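Local coordinates for protein hydrolase, isochorismatase family (PDB 4H17) that belongs to the isochorismatase hydrolase family and is probably a hydrolase, though its substrate is not established, at residues D15-A19 with N186-V190; N51-L55 with T193-I197; I66-L72 with E98-R104; M105-F109 with T139-A144; S133-S138 with I175-M180. All blocks are in the same frame, centred on the assembly; numbering follows the deposited sequence. Where two conformers were deposited one is given.

Interaction 1: D15-A19 with N186-V190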
# COMPACT_ATOMS: atom_id res chain seq x y z
N ASP A 15 12.97 1.62 -13.77
CA ASP A 15 13.66 2.44 -12.76
C ASP A 15 13.88 3.86 -13.27
O ASP A 15 14.31 4.05 -14.41
CB ASP A 15 14.96 1.76 -12.26
CG ASP A 15 15.84 1.22 -13.38
OD1 ASP A 15 15.35 0.45 -14.24
OD2 ASP A 15 17.06 1.52 -13.38
N TYR A 16 13.56 4.86 -12.44
CA TYR A 16 13.80 6.26 -12.75
C TYR A 16 14.78 6.80 -11.70
O TYR A 16 14.93 6.20 -10.66
CB TYR A 16 12.50 7.10 -12.76
CG TYR A 16 11.50 6.88 -11.61
CD1 TYR A 16 11.65 7.54 -10.38
CD2 TYR A 16 10.37 6.08 -11.78
CE1 TYR A 16 10.72 7.38 -9.36
CE2 TYR A 16 9.44 5.92 -10.75
CZ TYR A 16 9.62 6.57 -9.54
OH TYR A 16 8.68 6.43 -8.50
N PRO A 17 15.48 7.90 -12.01
CA PRO A 17 16.34 8.52 -11.00
C PRO A 17 15.58 9.15 -9.83
O PRO A 17 14.43 9.55 -9.99
CB PRO A 17 17.06 9.62 -11.77
CG PRO A 17 16.78 9.39 -13.20
CD PRO A 17 15.50 8.63 -13.28
N PRO A 18 16.24 9.27 -8.67
CA PRO A 18 15.61 10.04 -7.61
C PRO A 18 15.38 11.48 -7.99
O PRO A 18 16.08 12.05 -8.84
CB PRO A 18 16.57 9.92 -6.43
CG PRO A 18 17.86 9.43 -7.02
CD PRO A 18 17.47 8.61 -8.21
N ALA A 19 14.40 12.09 -7.33
CA ALA A 19 14.01 13.46 -7.64
C ALA A 19 15.13 14.40 -7.28
O ALA A 19 15.87 14.16 -6.32
CB ALA A 19 12.78 13.86 -6.84
N ASN A 186 8.80 -1.16 -6.16
CA ASN A 186 7.83 -0.90 -7.22
C ASN A 186 7.00 0.41 -7.12
O ASN A 186 6.06 0.60 -7.91
CB ASN A 186 6.86 -2.09 -7.25
CG ASN A 186 6.22 -2.31 -8.61
OD1 ASN A 186 6.81 -2.02 -9.64
ND2 ASN A 186 5.02 -2.87 -8.59
N PHE A 187 7.28 1.26 -6.13
CA PHE A 187 6.43 2.42 -5.93
C PHE A 187 7.16 3.75 -5.78
O PHE A 187 6.56 4.80 -6.06
CB PHE A 187 5.50 2.17 -4.77
CG PHE A 187 4.61 0.98 -4.98
CD1 PHE A 187 3.49 1.10 -5.78
CD2 PHE A 187 4.93 -0.25 -4.45
CE1 PHE A 187 2.69 0.01 -6.02
CE2 PHE A 187 4.11 -1.35 -4.67
CZ PHE A 187 2.99 -1.20 -5.46
N ALA A 188 8.43 3.75 -5.39
CA ALA A 188 9.16 5.02 -5.23
C ALA A 188 10.63 4.80 -5.22
O ALA A 188 11.09 3.70 -4.94
CB ALA A 188 8.77 5.68 -3.91
N CYS A 189 11.39 5.83 -5.56
CA CYS A 189 12.80 5.92 -5.11
C CYS A 189 12.76 6.17 -3.64
O CYS A 189 11.94 6.98 -3.17
CB CYS A 189 13.52 7.05 -5.83
SG CYS A 189 13.90 6.65 -7.55
N VAL A 190 13.61 5.50 -2.89
CA VAL A 190 13.69 5.75 -1.45
C VAL A 190 15.06 6.32 -1.20
O VAL A 190 16.08 5.74 -1.63
CB VAL A 190 13.43 4.45 -0.66
CG1 VAL A 190 13.58 4.66 0.83
CG2 VAL A 190 12.02 3.90 -0.97
O HOH W 1 6.04 5.95 -9.15

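Interaction 2: N51-L55 with T193-I197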
# COMPACT_ATOMS: atom_id res chain seq x y z
N ASN A 51 14.17 16.13 10.15
CA ASN A 51 14.39 15.98 8.70
C ASN A 51 13.32 16.63 7.84
O ASN A 51 13.64 17.23 6.83
CB ASN A 51 14.66 14.54 8.31
CG ASN A 51 16.07 14.10 8.64
OD1 ASN A 51 17.03 14.88 8.52
ND2 ASN A 51 16.23 12.85 9.04
N ILE A 52 12.06 16.60 8.29
CA ILE A 52 11.01 17.32 7.58
C ILE A 52 11.36 18.83 7.61
O ILE A 52 11.25 19.55 6.62
CB ILE A 52 9.60 17.01 8.15
CG1 ILE A 52 9.25 15.55 7.89
CG2 ILE A 52 8.60 17.93 7.48
CD1 ILE A 52 7.99 15.05 8.55
N ALA A 53 11.85 19.32 8.75
CA ALA A 53 12.19 20.70 8.88
C ALA A 53 13.32 21.05 7.92
O ALA A 53 13.29 22.08 7.30
CB ALA A 53 12.54 21.05 10.31
N ARG A 54 14.29 20.14 7.77
CA ARG A 54 15.38 20.34 6.81
C ARG A 54 14.86 20.41 5.39
O ARG A 54 15.31 21.26 4.61
CB ARG A 54 16.46 19.27 6.93
CG ARG A 54 17.18 19.32 8.26
CD ARG A 54 18.24 18.24 8.39
NE ARG A 54 18.91 18.40 9.69
CZ ARG A 54 18.83 17.56 10.73
NH1 ARG A 54 18.13 16.43 10.67
NH2 ARG A 54 19.50 17.82 11.84
N LEU A 55 13.92 19.53 5.04
CA LEU A 55 13.38 19.52 3.69
C LEU A 55 12.60 20.79 3.46
O LEU A 55 12.73 21.41 2.41
CB LEU A 55 12.45 18.33 3.47
CG LEU A 55 13.11 16.94 3.42
CD1 LEU A 55 12.06 15.86 3.54
CD2 LEU A 55 13.95 16.78 2.15
N THR A 193 17.23 12.13 3.62
CA THR A 193 17.09 13.57 3.55
C THR A 193 18.38 14.22 3.03
O THR A 193 18.32 15.14 2.21
CB THR A 193 16.73 14.12 4.95
OG1 THR A 193 15.46 13.61 5.38
CG2 THR A 193 16.70 15.63 5.04
N ALA A 194 19.50 13.76 3.55
CA ALA A 194 20.82 14.36 3.25
C ALA A 194 21.14 14.31 1.76
O ALA A 194 21.84 15.18 1.25
CB ALA A 194 21.90 13.65 4.05
N SER A 195 20.59 13.34 1.04
CA SER A 195 20.83 13.24 -0.40
C SER A 195 20.04 14.26 -1.24
O SER A 195 20.26 14.35 -2.43
CB SER A 195 20.46 11.84 -0.89
OG SER A 195 19.05 11.69 -1.01
N LEU A 196 19.12 15.01 -0.63
CA LEU A 196 18.19 15.89 -1.36
C LEU A 196 18.44 17.37 -1.10
O LEU A 196 18.01 18.21 -1.88
CB LEU A 196 16.72 15.53 -1.01
CG LEU A 196 16.27 14.15 -1.49
CD1 LEU A 196 14.99 13.68 -0.80
CD2 LEU A 196 16.06 14.12 -3.00
N ILE A 197 19.13 17.68 -0.00
CA ILE A 197 19.26 19.06 0.49
C ILE A 197 20.65 19.65 0.33
O ILE A 197 21.59 18.98 -0.10
CB ILE A 197 18.90 19.15 1.98
CG1 ILE A 197 19.77 18.20 2.81
CG2 ILE A 197 17.41 18.87 2.18
CD1 ILE A 197 19.80 18.52 4.29
OXT ILE A 197 20.85 20.82 0.69

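Interaction 3: I66-L72 with E98-R104. With SO4 (sulfate ion), chain E; SO4 (sulfate ion), chain C.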
# COMPACT_ATOMS: atom_id res chain seq x y z
N ILE A 66 5.21 23.53 -2.23
CA ILE A 66 5.13 22.74 -1.03
C ILE A 66 3.67 22.50 -0.69
O ILE A 66 2.87 23.45 -0.60
CB ILE A 66 5.80 23.46 0.16
CG1 ILE A 66 7.28 23.76 -0.14
CG2 ILE A 66 5.61 22.68 1.46
CD1 ILE A 66 7.92 24.77 0.79
N ILE A 67 3.35 21.24 -0.48
CA ILE A 67 1.97 20.79 -0.17
C ILE A 67 1.94 20.10 1.18
O ILE A 67 2.70 19.15 1.43
CB ILE A 67 1.46 19.81 -1.21
CG1 ILE A 67 1.40 20.48 -2.58
CG2 ILE A 67 0.14 19.24 -0.73
CD1 ILE A 67 1.16 19.53 -3.75
N HIS A 68 1.16 20.64 2.10
CA HIS A 68 0.94 20.05 3.40
C HIS A 68 -0.43 19.35 3.42
O HIS A 68 -1.46 19.96 3.09
CB HIS A 68 0.92 21.13 4.49
CG HIS A 68 2.10 22.05 4.48
ND1 HIS A 68 3.15 21.90 5.36
CD2 HIS A 68 2.38 23.14 3.74
CE1 HIS A 68 4.04 22.85 5.13
NE2 HIS A 68 3.59 23.63 4.17
N VAL A 69 -0.43 18.10 3.84
CA VAL A 69 -1.63 17.31 3.99
C VAL A 69 -1.91 17.08 5.48
O VAL A 69 -0.98 16.74 6.20
CB VAL A 69 -1.46 15.97 3.25
CG1 VAL A 69 -2.66 15.09 3.46
CG2 VAL A 69 -1.19 16.17 1.75
N ARG A 70 -3.17 17.19 5.92
CA ARG A 70 -3.58 16.80 7.25
C ARG A 70 -4.87 16.02 7.21
O ARG A 70 -5.67 16.14 6.27
CB ARG A 70 -3.86 18.04 8.13
CG ARG A 70 -2.63 18.78 8.60
CD ARG A 70 -2.99 19.78 9.68
NE ARG A 70 -3.79 20.92 9.18
CZ ARG A 70 -4.05 22.03 9.89
NH1 ARG A 70 -3.68 22.14 11.15
NH2 ARG A 70 -4.72 23.03 9.34
N HIS A 71 -5.09 15.26 8.27
CA HIS A 71 -6.37 14.61 8.51
C HIS A 71 -7.47 15.64 8.72
O HIS A 71 -7.27 16.66 9.41
CB HIS A 71 -6.32 13.75 9.74
CG HIS A 71 -5.58 12.47 9.58
ND1 HIS A 71 -6.10 11.26 9.95
CD2 HIS A 71 -4.34 12.24 9.13
CE1 HIS A 71 -5.23 10.31 9.68
NE2 HIS A 71 -4.13 10.88 9.23
N LEU A 72 -8.64 15.34 8.17
CA LEU A 72 -9.83 16.07 8.58
C LEU A 72 -10.08 15.84 10.07
O LEU A 72 -10.40 16.80 10.79
CB LEU A 72 -11.03 15.63 7.77
CG LEU A 72 -11.08 16.25 6.38
CD1 LEU A 72 -12.02 15.43 5.51
CD2 LEU A 72 -11.52 17.71 6.46
N GLU A 98 2.00 28.46 0.51
CA GLU A 98 2.07 27.02 0.51
C GLU A 98 0.69 26.41 0.50
O GLU A 98 -0.25 27.00 0.97
CB GLU A 98 2.90 26.54 1.67
CG GLU A 98 4.33 27.09 1.57
CD GLU A 98 5.22 26.75 2.74
OE1 GLU A 98 4.76 26.11 3.72
OE2 GLU A 98 6.39 27.18 2.68
N ILE A 99 0.59 25.26 -0.13
CA ILE A 99 -0.70 24.58 -0.29
C ILE A 99 -0.99 23.71 0.94
O ILE A 99 -0.10 23.02 1.45
CB ILE A 99 -0.64 23.74 -1.56
CG1 ILE A 99 -0.52 24.66 -2.76
CG2 ILE A 99 -1.77 22.76 -1.65
CD1 ILE A 99 0.13 24.01 -3.93
N VAL A 100 -2.25 23.71 1.39
CA VAL A 100 -2.64 22.93 2.57
C VAL A 100 -3.97 22.26 2.30
O VAL A 100 -4.94 22.92 1.95
CB VAL A 100 -2.74 23.81 3.85
CG1 VAL A 100 -2.96 22.95 5.09
CG2 VAL A 100 -1.49 24.62 4.09
N ILE A 101 -3.99 20.95 2.44
CA ILE A 101 -5.22 20.21 2.29
C ILE A 101 -5.56 19.34 3.46
O ILE A 101 -4.69 18.91 4.28
CB ILE A 101 -5.19 19.37 1.01
CG1 ILE A 101 -4.03 18.37 1.02
CG2 ILE A 101 -5.12 20.28 -0.23
CD1 ILE A 101 -4.11 17.38 -0.10
N GLU A 102 -6.86 19.10 3.54
CA GLU A 102 -7.44 18.20 4.54
C GLU A 102 -8.06 17.02 3.85
O GLU A 102 -8.78 17.17 2.84
CB GLU A 102 -8.58 18.86 5.32
CG GLU A 102 -8.38 20.29 5.72
CD GLU A 102 -9.36 20.69 6.81
OE1 GLU A 102 -9.15 20.31 7.98
OE2 GLU A 102 -10.36 21.36 6.48
N LYS A 103 -7.76 15.84 4.37
CA LYS A 103 -8.20 14.60 3.73
C LYS A 103 -8.92 13.64 4.70
O LYS A 103 -8.63 13.61 5.93
CB LYS A 103 -6.98 13.91 3.12
CG LYS A 103 -6.05 13.32 4.16
CD LYS A 103 -4.92 12.52 3.53
CE LYS A 103 -4.14 11.77 4.59
NZ LYS A 103 -4.86 10.68 5.26
N ARG A 104 -9.80 12.80 4.14
CA ARG A 104 -10.50 11.77 4.93
C ARG A 104 -9.84 10.38 4.87
O ARG A 104 -9.87 9.64 5.86
CB ARG A 104 -11.97 11.63 4.53
CG ARG A 104 -12.71 10.66 5.46
CD ARG A 104 -12.64 11.04 6.94
NE ARG A 104 -13.42 12.24 7.11
CZ ARG A 104 -13.51 13.00 8.21
NH1 ARG A 104 -12.80 12.75 9.30
NH2 ARG A 104 -14.30 14.06 8.17
S SO4 E . -9.55 11.09 10.11
O1 SO4 E . -9.13 9.75 9.56
O2 SO4 E . -10.85 10.84 10.81
O3 SO4 E . -9.54 12.13 9.13
O4 SO4 E . -8.58 11.34 11.20
S SO4 C . -2.28 7.53 8.96
O1 SO4 C . -2.90 8.69 8.29
O2 SO4 C . -1.12 7.07 8.24
O3 SO4 C . -3.28 6.43 8.94
O4 SO4 C . -2.01 7.78 10.39
O HOH W 2 -5.12 20.93 6.80
O HOH W 3 -11.54 19.04 9.73

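Interaction 4: M105-F109 with T139-A144. With SO4 (sulfate ion), chain D; SO4 (sulfate ion), chain I.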
# COMPACT_ATOMS: atom_id res chain seq x y z
N MSE A 105 -9.24 10.06 3.72
CA MSE A 105 -8.75 8.72 3.50
C MSE A 105 -7.27 8.66 3.60
O MSE A 105 -6.58 9.69 3.39
CB MSE A 105 -9.12 8.21 2.10
CG MSE A 105 -10.57 8.41 1.74
SE MSE A 105 -11.79 7.61 3.01
CE MSE A 105 -11.15 5.82 2.84
N PRO A 106 -6.69 7.46 3.81
CA PRO A 106 -5.22 7.32 3.70
C PRO A 106 -4.67 7.81 2.35
O PRO A 106 -3.64 8.43 2.31
CB PRO A 106 -4.98 5.82 3.92
CG PRO A 106 -6.12 5.39 4.80
CD PRO A 106 -7.31 6.22 4.33
N ASN A 107 -5.42 7.56 1.27
CA ASN A 107 -5.16 8.11 -0.03
C ASN A 107 -5.45 9.63 -0.05
O ASN A 107 -6.60 10.05 -0.08
CB ASN A 107 -6.05 7.40 -1.05
CG ASN A 107 -6.01 8.03 -2.43
OD1 ASN A 107 -5.13 8.89 -2.71
ND2 ASN A 107 -6.94 7.67 -3.26
N ALA A 108 -4.37 10.43 -0.11
CA ALA A 108 -4.52 11.87 -0.05
C ALA A 108 -5.13 12.52 -1.30
O ALA A 108 -5.45 13.71 -1.27
CB ALA A 108 -3.20 12.57 0.30
N PHE A 109 -5.28 11.74 -2.38
CA PHE A 109 -6.02 12.22 -3.58
C PHE A 109 -7.53 12.24 -3.43
O PHE A 109 -8.22 13.02 -4.10
CB PHE A 109 -5.64 11.38 -4.79
CG PHE A 109 -4.20 11.56 -5.22
CD1 PHE A 109 -3.21 10.73 -4.70
CD2 PHE A 109 -3.83 12.52 -6.16
CE1 PHE A 109 -1.92 10.85 -5.09
CE2 PHE A 109 -2.50 12.68 -6.52
CZ PHE A 109 -1.56 11.82 -6.01
N THR A 139 -0.08 4.57 0.98
CA THR A 139 -1.28 4.62 0.15
C THR A 139 -1.19 5.76 -0.87
O THR A 139 -1.47 5.56 -2.06
CB THR A 139 -2.53 4.77 0.97
OG1 THR A 139 -2.57 3.74 1.94
CG2 THR A 139 -3.76 4.72 0.08
N THR A 140 -0.73 6.93 -0.42
CA THR A 140 -0.66 8.09 -1.30
C THR A 140 0.40 7.91 -2.40
O THR A 140 0.14 8.22 -3.54
CB THR A 140 -0.47 9.38 -0.47
OG1 THR A 140 -1.64 9.54 0.37
CG2 THR A 140 -0.31 10.56 -1.39
N VAL A 141 1.52 7.30 -2.04
CA VAL A 141 2.60 7.06 -2.99
C VAL A 141 2.09 6.07 -4.02
O VAL A 141 2.32 6.22 -5.21
CB VAL A 141 3.85 6.54 -2.27
CG1 VAL A 141 4.90 5.98 -3.22
CG2 VAL A 141 4.47 7.68 -1.46
N ARG A 142 1.41 5.03 -3.55
CA ARG A 142 0.86 4.05 -4.51
C ARG A 142 -0.12 4.71 -5.49
O ARG A 142 -0.03 4.47 -6.69
CB ARG A 142 0.18 2.90 -3.77
CG ARG A 142 1.15 2.02 -2.93
CD ARG A 142 0.42 1.10 -1.98
NE ARG A 142 1.31 0.34 -1.08
CZ ARG A 142 1.75 -0.89 -1.33
NH1 ARG A 142 1.38 -1.55 -2.41
NH2 ARG A 142 2.56 -1.49 -0.45
N ARG A 143 -1.01 5.54 -4.97
CA ARG A 143 -1.98 6.21 -5.82
C ARG A 143 -1.31 7.14 -6.85
O ARG A 143 -1.75 7.25 -8.01
CB ARG A 143 -3.02 6.96 -4.99
CG ARG A 143 -4.20 7.47 -5.82
CD ARG A 143 -4.89 6.38 -6.58
NE ARG A 143 -6.07 6.89 -7.27
CZ ARG A 143 -6.57 6.34 -8.37
NH1 ARG A 143 -5.99 5.26 -8.87
NH2 ARG A 143 -7.66 6.87 -8.96
N ALA A 144 -0.27 7.82 -6.43
CA ALA A 144 0.48 8.70 -7.30
C ALA A 144 1.04 7.93 -8.48
O ALA A 144 1.12 8.50 -9.57
CB ALA A 144 1.59 9.39 -6.54
S SO4 D . -8.84 9.30 -6.28
O1 SO4 D . -9.85 8.71 -5.38
O2 SO4 D . -7.55 8.81 -5.82
O3 SO4 D . -8.91 10.76 -6.16
O4 SO4 D . -9.11 8.83 -7.69
S SO4 I . -8.87 3.69 -10.26
O1 SO4 I . -9.65 4.95 -10.11
O2 SO4 I . -7.57 3.98 -10.93
O3 SO4 I . -9.60 2.82 -11.25
O4 SO4 I . -8.72 2.92 -9.01

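Interaction 5: S133-S138 with I175-M180. With SO4 (sulfate ion), chain C.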
# COMPACT_ATOMS: atom_id res chain seq x y z
N SER A 133 4.12 5.86 7.82
CA SER A 133 4.76 5.35 6.62
C SER A 133 3.93 4.25 5.98
O SER A 133 3.84 4.20 4.74
CB SER A 133 6.19 4.86 6.89
OG SER A 133 6.24 3.89 7.87
N HIS A 134 3.34 3.36 6.77
CA HIS A 134 2.65 2.16 6.24
C HIS A 134 1.22 2.44 5.78
O HIS A 134 0.58 1.59 5.15
CB HIS A 134 2.64 1.00 7.24
CG HIS A 134 1.82 1.27 8.45
ND1 HIS A 134 2.22 2.13 9.44
CD2 HIS A 134 0.57 0.87 8.79
CE1 HIS A 134 1.28 2.24 10.34
NE2 HIS A 134 0.28 1.45 10.00
N SER A 135 0.67 3.59 6.16
CA SER A 135 -0.76 3.87 6.00
C SER A 135 -0.99 5.03 5.01
O SER A 135 -0.99 4.80 3.82
CB SER A 135 -1.44 4.05 7.36
OG SER A 135 -2.80 4.38 7.21
N SER A 136 -1.04 6.29 5.47
CA SER A 136 -1.27 7.40 4.51
C SER A 136 -0.13 7.61 3.49
O SER A 136 -0.38 7.93 2.34
CB SER A 136 -1.58 8.76 5.19
OG SER A 136 -2.89 8.79 5.73
N VAL A 137 1.11 7.37 3.90
CA VAL A 137 2.25 7.62 3.02
C VAL A 137 2.27 6.55 1.91
O VAL A 137 2.19 6.88 0.73
CB VAL A 137 3.57 7.64 3.80
CG1 VAL A 137 4.74 7.78 2.86
CG2 VAL A 137 3.63 8.80 4.79
N SER A 138 2.31 5.29 2.35
CA SER A 138 2.28 4.16 1.42
C SER A 138 1.10 4.26 0.46
O SER A 138 1.27 4.12 -0.79
CB SER A 138 2.22 2.83 2.19
OG SER A 138 2.22 1.77 1.24
N ILE A 175 8.60 -2.65 10.86
CA ILE A 175 7.55 -2.21 9.94
C ILE A 175 8.08 -1.20 8.92
O ILE A 175 7.79 -1.28 7.75
CB ILE A 175 6.37 -1.55 10.68
CG1 ILE A 175 5.71 -2.52 11.66
CG2 ILE A 175 5.39 -0.97 9.67
CD1 ILE A 175 5.12 -3.79 11.09
N HIS A 176 8.78 -0.19 9.40
CA HIS A 176 9.26 0.88 8.55
C HIS A 176 10.26 0.36 7.48
O HIS A 176 10.15 0.69 6.31
CB HIS A 176 9.83 1.99 9.41
CG HIS A 176 10.08 3.25 8.65
ND1 HIS A 176 9.07 4.03 8.15
CD2 HIS A 176 11.24 3.88 8.32
CE1 HIS A 176 9.58 5.09 7.55
NE2 HIS A 176 10.90 5.02 7.65
N GLN A 177 11.20 -0.48 7.88
CA GLN A 177 12.18 -1.05 6.96
C GLN A 177 11.49 -1.90 5.92
O GLN A 177 11.81 -1.81 4.75
CB GLN A 177 13.23 -1.89 7.69
N CYS A 178 10.54 -2.73 6.34
CA CYS A 178 9.81 -3.53 5.37
C CYS A 178 9.06 -2.64 4.39
O CYS A 178 9.11 -2.86 3.17
CB CYS A 178 8.90 -4.53 6.09
SG CYS A 178 9.79 -5.88 6.96
N GLU A 179 8.38 -1.60 4.87
CA GLU A 179 7.65 -0.75 3.95
C GLU A 179 8.57 0.04 3.02
O GLU A 179 8.20 0.24 1.88
CB GLU A 179 6.63 0.14 4.61
CG GLU A 179 5.47 0.52 3.62
CD GLU A 179 4.50 -0.61 3.19
OE1 GLU A 179 4.56 -1.74 3.74
OE2 GLU A 179 3.64 -0.39 2.28
N MSE A 180 9.77 0.38 3.48
CA MSE A 180 10.74 1.08 2.64
C MSE A 180 11.21 0.13 1.56
O MSE A 180 11.32 0.53 0.40
CB MSE A 180 11.94 1.70 3.37
CG MSE A 180 11.68 2.89 4.33
SE MSE A 180 10.54 4.26 3.54
CE MSE A 180 8.84 3.72 4.29
S SO4 C . -2.28 7.53 8.96
O1 SO4 C . -2.90 8.69 8.29
O2 SO4 C . -1.12 7.07 8.24
O3 SO4 C . -3.28 6.43 8.94
O4 SO4 C . -2.01 7.78 10.39

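Interaction 1: D15-A19 with N186-V190
C189 lays its sulfur against Y16 at one border of the six-stranded parallel sheet of this Rossmann-like fold. Strand 189-191 is the outermost strand on that side within the chain, and the loop 15-19 runs past it. C189 SG lies 3.7 Å from Y16 CD1. This is a Cys sulfur-aromatic contact: C189 SG is 4.5 Å from the centroid of the Y16 ring and 51° off the ring normal, an oblique approach. The same C189 SG comes within 3.3 Å of the backbone O of Y16. P18 completes the cover, with its CD 4.1 Å from C189 SG. The thiol reaches this spot because SG is turned opposite its own carbonyl carbon (chi1 -74°). No direct hydrogen bond joins the two segments. The polar end of Y16 is held from the next strand instead, where its OH hydrogen-bonds with C151 N. A19 N is likewise fixed by T152 OG1 of that strand, 150-159. F9 meets the Y16 ring at a steep angle. A water provides a further link: it lies 2.8 Å from Y16 OH and gives a weak 3.3 Å hydrogen bond to F187 O.

Interaction 2: N51-L55 with T193-I197
T193 packs against N51 and L55 where the C-terminal tail of this Rossmann-like fold meets helix 45-61. T193 to S195 form a short 3-10 segment after strand 189-191. The two groups on T193 CB do different work. OG1 comes within 3.2 Å of N51 CB, but its hydrogen bond goes to D156 OD1. With OG1 beside the T193 backbone N (chi1 -64°), the methyl CG2 falls opposite that N and meets the helix. It lies 3.6 Å from N51 OD1 and also reaches L55 CG and R54 CB. N51 is held at both ends of its amide. ND2 bonds to D156 O, so D156 serves both N51 and T193. OD1 takes a 2.9 Å hydrogen bond from R54 NH1, which comes from above the carbonyl plane, 55° out of it. R54 stays extended from CG to NE as it runs back along the helix, and NH1 also forms a salt bridge with E47. At the chain end, I197 has CG1 between its backbone N and carbonyl carbon (chi1 56°). This turns CG2 to L55, whose CD2 it meets at 4.0 Å, the two side chains crossing at about a right angle. I197 CD1 comes within 4.3 Å of R54 CB. The tail holds its own turn with a 3.0 Å bond from L196 N to T193 O.

Interaction 3: I66-L72 with E98-R104
E98 OE1 is gripped by two N-H groups. H68 NE2 reaches it across the strands at 2.8 Å, and L95 N is the second donor. The H68 bond lies near the imidazole plane and meets E98 OE1 on its anti side, 35° out of the carboxylate plane; ring and carboxylate planes are 23° apart. R60 forms a salt bridge with E98 OE2. A leucine in place of H68 would probably leave E98 OE1 without one of these donors and let the carboxylate turn more easily. Strands 66-71 and 99-103 pair in parallel, in register from I67-I99 to H71-K103. Their backbone ladder ends with L72 N bonding K103 O at 2.8 Å. V69 CG1 presses on K103 CD at 3.4 Å, a tight fit. K103 NZ, held by M105 O and S136 OG, lies over one face of the H71 ring. F79 stacks on this ring. Two sulfates, probably from the crystallisation liquor, bond its edge: ND1 meets O4 of one (2.8 Å), NE2 O1 of the other (2.7 Å). L72 CB lies over one face of the R104 guanidinium; R104 NH1 bonds G73 O and reaches the first sulfate. Strand 99-103 is an outermost strand of the chain's sheet, while 66-71 pairs with 24-29 on its other side. Helix 45-61 packs by I66 and H68; helix 114-121 covers I67 and I99.

Interaction 4: M105-F109 with T139-A144
An Asx turn at N107 fits the loop 105-109 against helix 133-146, beside an anion-binding pocket at the subunit interface. N107 OD1 accepts a hydrogen bond from F109 N at 2.9 Å, the donor lying 52° out of the carbonyl plane. The same OD1 rests 3.5 Å from R143 CG. T140 OG1 bonds the loop to the helix: A108 N donates to it at 2.9 Å, and it also hydrogen-bonds with S136 O. T139 CG2 packs on N107 CB. F109 points to the helix, with T140 O at its ring edge and CZ 4.0 Å from A144 CB; its plane is nearly perpendicular to the R143 guanidinium. R143, with CG opposite its backbone N (chi1 -170°), bends at chi2 to the pocket. One sulfate is shared: its O2 takes N107 ND2 at 2.9 Å and R143 NE at 2.8 Å. R143 NH2 holds O4 of that ion at 2.7 Å. A second sulfate binds R143 NH1 and NH2. D146 forms a salt bridge with R143, and D146 of the second subunit bonds N107 ND2. The charged arginine and the amide N-H would probably favour an anion here; the sulfates probably come from the crystallisation liquor.

Interaction 5: S133-S138 with I175-M180
E179 spans from helix 172-186 to helix 133-146, its CB pointing to the other helix. From CB the chain runs to CG, which lies opposite the E179 backbone N (chi1 -154°) and packs 4.2 Å from S133 O and H134 CA. A bend at chi2 brings CD to 3.8 Å from S138 OG. At the tip, E179 OE2 accepts a 2.8 Å hydrogen bond from S138 OG on its anti side, and R142 NH2 adds a salt bridge. E179 OE1 lies close to OE1 of E179 of the second subunit, which might favour a shared proton, although R142 may offset the charge. An alanine here would probably leave S138 OG and R142 without their shared carboxylate. The axes of 133-138 and 175-180 come within 10.3 Å, their N-to-C directions 38° apart, on one side of the Rossmann-like sheet. Helix 133-146 opens with a pi-type turn, in which S138 N bonds S133 O. In cysteine hydrolases of this family the catalytic cysteine probably sits at the position of S136. S136 OG bonds O1 of the sulfate also held by H71 NE2, at 2.6 Å. S133 OG and H176 ND1 share a 2.8 Å hydrogen bond. M180, a selenomethionine, sets its CE 3.9 Å from S133 CB.

From the N terminus, interaction 1 opens at 15-19 and closes at 186-190, bringing the loop after helix 8-12 to the sheet border. Interaction 2 opens at 51-55 and closes at 193-197, so it crosses interaction 1 and ties the C-terminal tail to helix 45-61. The other three lie within both spans. Interaction 3 closes first, joining strands 66-71 and 99-103 on the far side of the chain's centre from interaction 1. Interactions 4 and 5 follow it and cross each other on helix 133-146, where R142 meets E179. K103 probably bonds S136, linking interactions 3 and 5. Interactions 1, 4 and 5 touch the second subunit, and interaction 3 does so through R104.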